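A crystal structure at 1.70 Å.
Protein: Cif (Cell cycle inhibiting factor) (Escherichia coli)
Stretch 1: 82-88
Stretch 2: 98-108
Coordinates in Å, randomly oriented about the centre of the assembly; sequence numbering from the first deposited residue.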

# COMPACT_ATOMS: atom_id res chain seq x y z
N ALA A 82 -19.30 -7.04 -13.16
CA ALA A 82 -18.23 -7.09 -12.16
C ALA A 82 -16.90 -7.30 -12.90
O ALA A 82 -16.91 -7.64 -14.08
CB ALA A 82 -18.50 -8.23 -11.20
N PHE A 83 -15.79 -7.16 -12.18
CA PHE A 83 -14.47 -7.44 -12.72
C PHE A 83 -13.80 -8.40 -11.76
O PHE A 83 -14.01 -8.33 -10.55
CB PHE A 83 -13.68 -6.18 -12.86
CG PHE A 83 -14.29 -5.19 -13.86
CD1 PHE A 83 -13.87 -5.18 -15.17
CD2 PHE A 83 -15.26 -4.30 -13.46
CE1 PHE A 83 -14.41 -4.30 -16.10
CE2 PHE A 83 -15.83 -3.40 -14.40
CZ PHE A 83 -15.39 -3.42 -15.70
N LEU A 84 -12.98 -9.29 -12.29
CA LEU A 84 -12.22 -10.25 -11.46
C LEU A 84 -10.73 -9.97 -11.59
O LEU A 84 -10.20 -9.88 -12.69
CB LEU A 84 -12.51 -11.66 -11.93
CG LEU A 84 -12.12 -12.79 -10.94
CD1 LEU A 84 -13.16 -13.95 -11.00
CD2 LEU A 84 -10.79 -13.17 -11.35
N TYR A 85 -10.04 -9.85 -10.45
CA TYR A 85 -8.62 -9.59 -10.39
C TYR A 85 -7.96 -10.75 -9.60
O TYR A 85 -8.45 -11.17 -8.56
CB TYR A 85 -8.24 -8.26 -9.70
CG TYR A 85 -9.11 -7.08 -10.12
CD1 TYR A 85 -9.37 -6.84 -11.45
CD2 TYR A 85 -9.68 -6.25 -9.16
CE1 TYR A 85 -10.16 -5.73 -11.85
CE2 TYR A 85 -10.46 -5.17 -9.55
CZ TYR A 85 -10.72 -4.95 -10.89
OH TYR A 85 -11.55 -3.89 -11.29
N GLN A 86 -6.80 -11.21 -10.06
CA GLN A 86 -6.15 -12.37 -9.45
C GLN A 86 -4.70 -12.48 -9.90
O GLN A 86 -4.32 -11.95 -10.96
CB GLN A 86 -6.88 -13.67 -9.81
CG GLN A 86 -6.98 -13.91 -11.35
CD GLN A 86 -7.37 -15.30 -11.76
OE1 GLN A 86 -7.34 -16.27 -10.97
NE2 GLN A 86 -7.73 -15.43 -13.04
N SER A 87 -3.93 -13.23 -9.12
CA SER A 87 -2.69 -13.87 -9.60
C SER A 87 -2.72 -15.32 -9.14
O SER A 87 -3.54 -15.66 -8.31
CB SER A 87 -1.42 -13.17 -9.08
OG SER A 87 -1.21 -13.42 -7.70
N ASP A 88 -1.79 -16.16 -9.61
CA ASP A 88 -1.84 -17.57 -9.22
C ASP A 88 -0.42 -18.15 -9.39
O ASP A 88 0.23 -17.90 -10.40
CB ASP A 88 -2.83 -18.27 -10.13
CG ASP A 88 -3.35 -19.58 -9.62
OD1 ASP A 88 -2.58 -20.42 -9.03
OD2 ASP A 88 -4.52 -19.83 -9.90
N ARG A 98 0.62 -14.51 -13.79
CA ARG A 98 1.13 -13.27 -13.23
C ARG A 98 0.04 -12.23 -13.23
O ARG A 98 -0.75 -12.13 -14.19
CB ARG A 98 2.34 -12.76 -14.00
CG ARG A 98 3.51 -13.76 -13.93
CD ARG A 98 4.67 -13.32 -14.84
NE ARG A 98 5.07 -11.98 -14.46
CZ ARG A 98 4.86 -10.87 -15.18
NH1 ARG A 98 4.28 -10.92 -16.38
NH2 ARG A 98 5.25 -9.70 -14.68
N PHE A 99 -0.03 -11.44 -12.17
CA PHE A 99 -1.01 -10.34 -12.09
C PHE A 99 -0.92 -9.47 -13.34
O PHE A 99 -1.93 -9.17 -13.95
CB PHE A 99 -0.76 -9.47 -10.83
CG PHE A 99 -1.74 -8.36 -10.63
CD1 PHE A 99 -3.04 -8.62 -10.22
CD2 PHE A 99 -1.34 -7.03 -10.73
CE1 PHE A 99 -3.90 -7.61 -9.96
CE2 PHE A 99 -2.23 -6.00 -10.48
CZ PHE A 99 -3.53 -6.30 -10.10
N GLU A 100 0.31 -9.11 -13.73
CA GLU A 100 0.52 -8.25 -14.92
C GLU A 100 -0.17 -8.80 -16.18
O GLU A 100 -0.86 -8.07 -16.91
CB GLU A 100 2.02 -8.06 -15.18
CG GLU A 100 2.33 -7.23 -16.37
CD GLU A 100 3.81 -6.94 -16.51
OE1 GLU A 100 4.66 -7.64 -15.91
OE2 GLU A 100 4.11 -6.00 -17.25
N ASP A 101 -0.03 -10.10 -16.39
CA ASP A 101 -0.58 -10.76 -17.57
C ASP A 101 -2.10 -10.82 -17.53
O ASP A 101 -2.77 -10.45 -18.51
CB ASP A 101 0.02 -12.13 -17.72
CG ASP A 101 1.53 -12.08 -17.98
OD1 ASP A 101 2.01 -11.08 -18.58
OD2 ASP A 101 2.23 -13.02 -17.53
N TRP A 102 -2.66 -11.21 -16.38
CA TRP A 102 -4.10 -11.23 -16.22
C TRP A 102 -4.69 -9.83 -16.48
O TRP A 102 -5.71 -9.67 -17.19
CB TRP A 102 -4.46 -11.74 -14.81
CG TRP A 102 -5.93 -11.78 -14.56
CD1 TRP A 102 -6.65 -10.87 -13.81
CD2 TRP A 102 -6.90 -12.69 -15.10
NE1 TRP A 102 -7.97 -11.21 -13.82
CE2 TRP A 102 -8.17 -12.31 -14.61
CE3 TRP A 102 -6.84 -13.80 -15.96
CZ2 TRP A 102 -9.33 -13.01 -14.96
CZ3 TRP A 102 -7.97 -14.51 -16.25
CH2 TRP A 102 -9.21 -14.12 -15.75
N MET A 103 -4.09 -8.81 -15.87
CA MET A 103 -4.69 -7.48 -15.84
C MET A 103 -4.62 -6.76 -17.19
O MET A 103 -5.49 -5.91 -17.49
CB MET A 103 -4.09 -6.61 -14.75
CG MET A 103 -4.32 -7.19 -13.34
SD MET A 103 -6.08 -7.16 -12.88
CE MET A 103 -6.26 -5.46 -12.50
N THR A 104 -3.63 -7.16 -17.98
CA THR A 104 -3.40 -6.53 -19.30
C THR A 104 -4.08 -7.29 -20.43
O THR A 104 -3.93 -6.92 -21.62
CB THR A 104 -1.87 -6.28 -19.55
OG1 THR A 104 -1.11 -7.48 -19.54
CG2 THR A 104 -1.28 -5.30 -18.52
N HIS A 105 -4.80 -8.37 -20.10
CA HIS A 105 -5.49 -9.18 -21.05
C HIS A 105 -6.92 -9.36 -20.51
O HIS A 105 -7.71 -8.44 -20.54
CB HIS A 105 -4.66 -10.45 -21.41
CG HIS A 105 -3.31 -10.11 -22.00
ND1 HIS A 105 -2.19 -9.95 -21.22
CD2 HIS A 105 -2.94 -9.78 -23.27
CE1 HIS A 105 -1.17 -9.58 -21.98
NE2 HIS A 105 -1.60 -9.47 -23.23
N LYS A 106 -7.24 -10.49 -19.97
CA LYS A 106 -8.62 -10.83 -19.69
C LYS A 106 -9.35 -9.95 -18.67
O LYS A 106 -10.54 -9.71 -18.79
CB LYS A 106 -8.66 -12.28 -19.29
CG LYS A 106 -10.03 -12.87 -19.22
CD LYS A 106 -9.97 -14.35 -19.42
CE LYS A 106 -11.26 -15.04 -19.07
NZ LYS A 106 -11.23 -16.48 -19.48
N ALA A 107 -8.64 -9.42 -17.67
CA ALA A 107 -9.30 -8.69 -16.59
C ALA A 107 -10.04 -7.44 -17.04
O ALA A 107 -10.97 -7.08 -16.38
CB ALA A 107 -8.29 -8.26 -15.51
N LEU A 108 -9.67 -6.80 -18.16
CA LEU A 108 -10.35 -5.54 -18.47
C LEU A 108 -11.71 -5.70 -19.12
O LEU A 108 -12.48 -4.74 -19.20
CB LEU A 108 -9.47 -4.56 -19.24
CG LEU A 108 -8.38 -3.94 -18.34
CD1 LEU A 108 -7.65 -2.91 -19.11
CD2 LEU A 108 -8.90 -3.37 -17.03
O HOH W 1 -12.90 -8.80 -15.33

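The strand at 82-85 and the helix at 99-103 run nearly antiparallel, their N-to-C directions 156° apart and their axes approaching to 9.8 Å. Backbones come closest where Ser87 meets Phe99, with CA atoms 4.6 Å apart; the side chains touch there through their CB atoms at 4.1 Å.

Trp102 is the centre of the interface. Its CA-to-CB bond points toward the other stretch, and the t rotamer (chi1 180°) with chi2 at -103° carries the indole along the backbone there, so that Trp102 NE1 donates a nearly linear hydrogen bond to Leu84 O (2.8 Å, 169°). This is the one direct hydrogen bond between the stretches, and it satisfies the indole nitrogen. Gln86 covers a face of the same indole. With chi1 p and chi2 t, its chain extends across the ring, placing Gln86 CG 3.7 Å from the centroid of the Trp102 five-membered ring, almost on the normal, and Gln86 NE2 3.3 Å from Trp102 CZ3; the amide is hydrogen-bonded elsewhere in the structure. Leu84 adds an apolar contact, Leu84 CD2 to Trp102 CZ2 at 3.9 Å, from a t rotamer whose chi2 of 144° lies between wells.

Tyr85, in the m rotamer, meets Met103. Three successive m torsions fold the methionine so that Met103 CE reaches Tyr85 CD1 at 3.6 Å, while Met103 SD lies 4.7 Å from the Tyr85 ring centroid in an oblique approach. Phe99, in t, brings its ring edge to the backbone of Gln86, with Phe99 CD1 3.6 Å from Gln86 O.

Beyond the helix, a water bridges the backbones, accepting from Leu84 N (3.1 Å) and donating to Ala107 O (2.8 Å). Phe83, with chi1 m, sets its ring edge against the same carbonyl, Phe83 CD1 to Ala107 O at 3.7 Å.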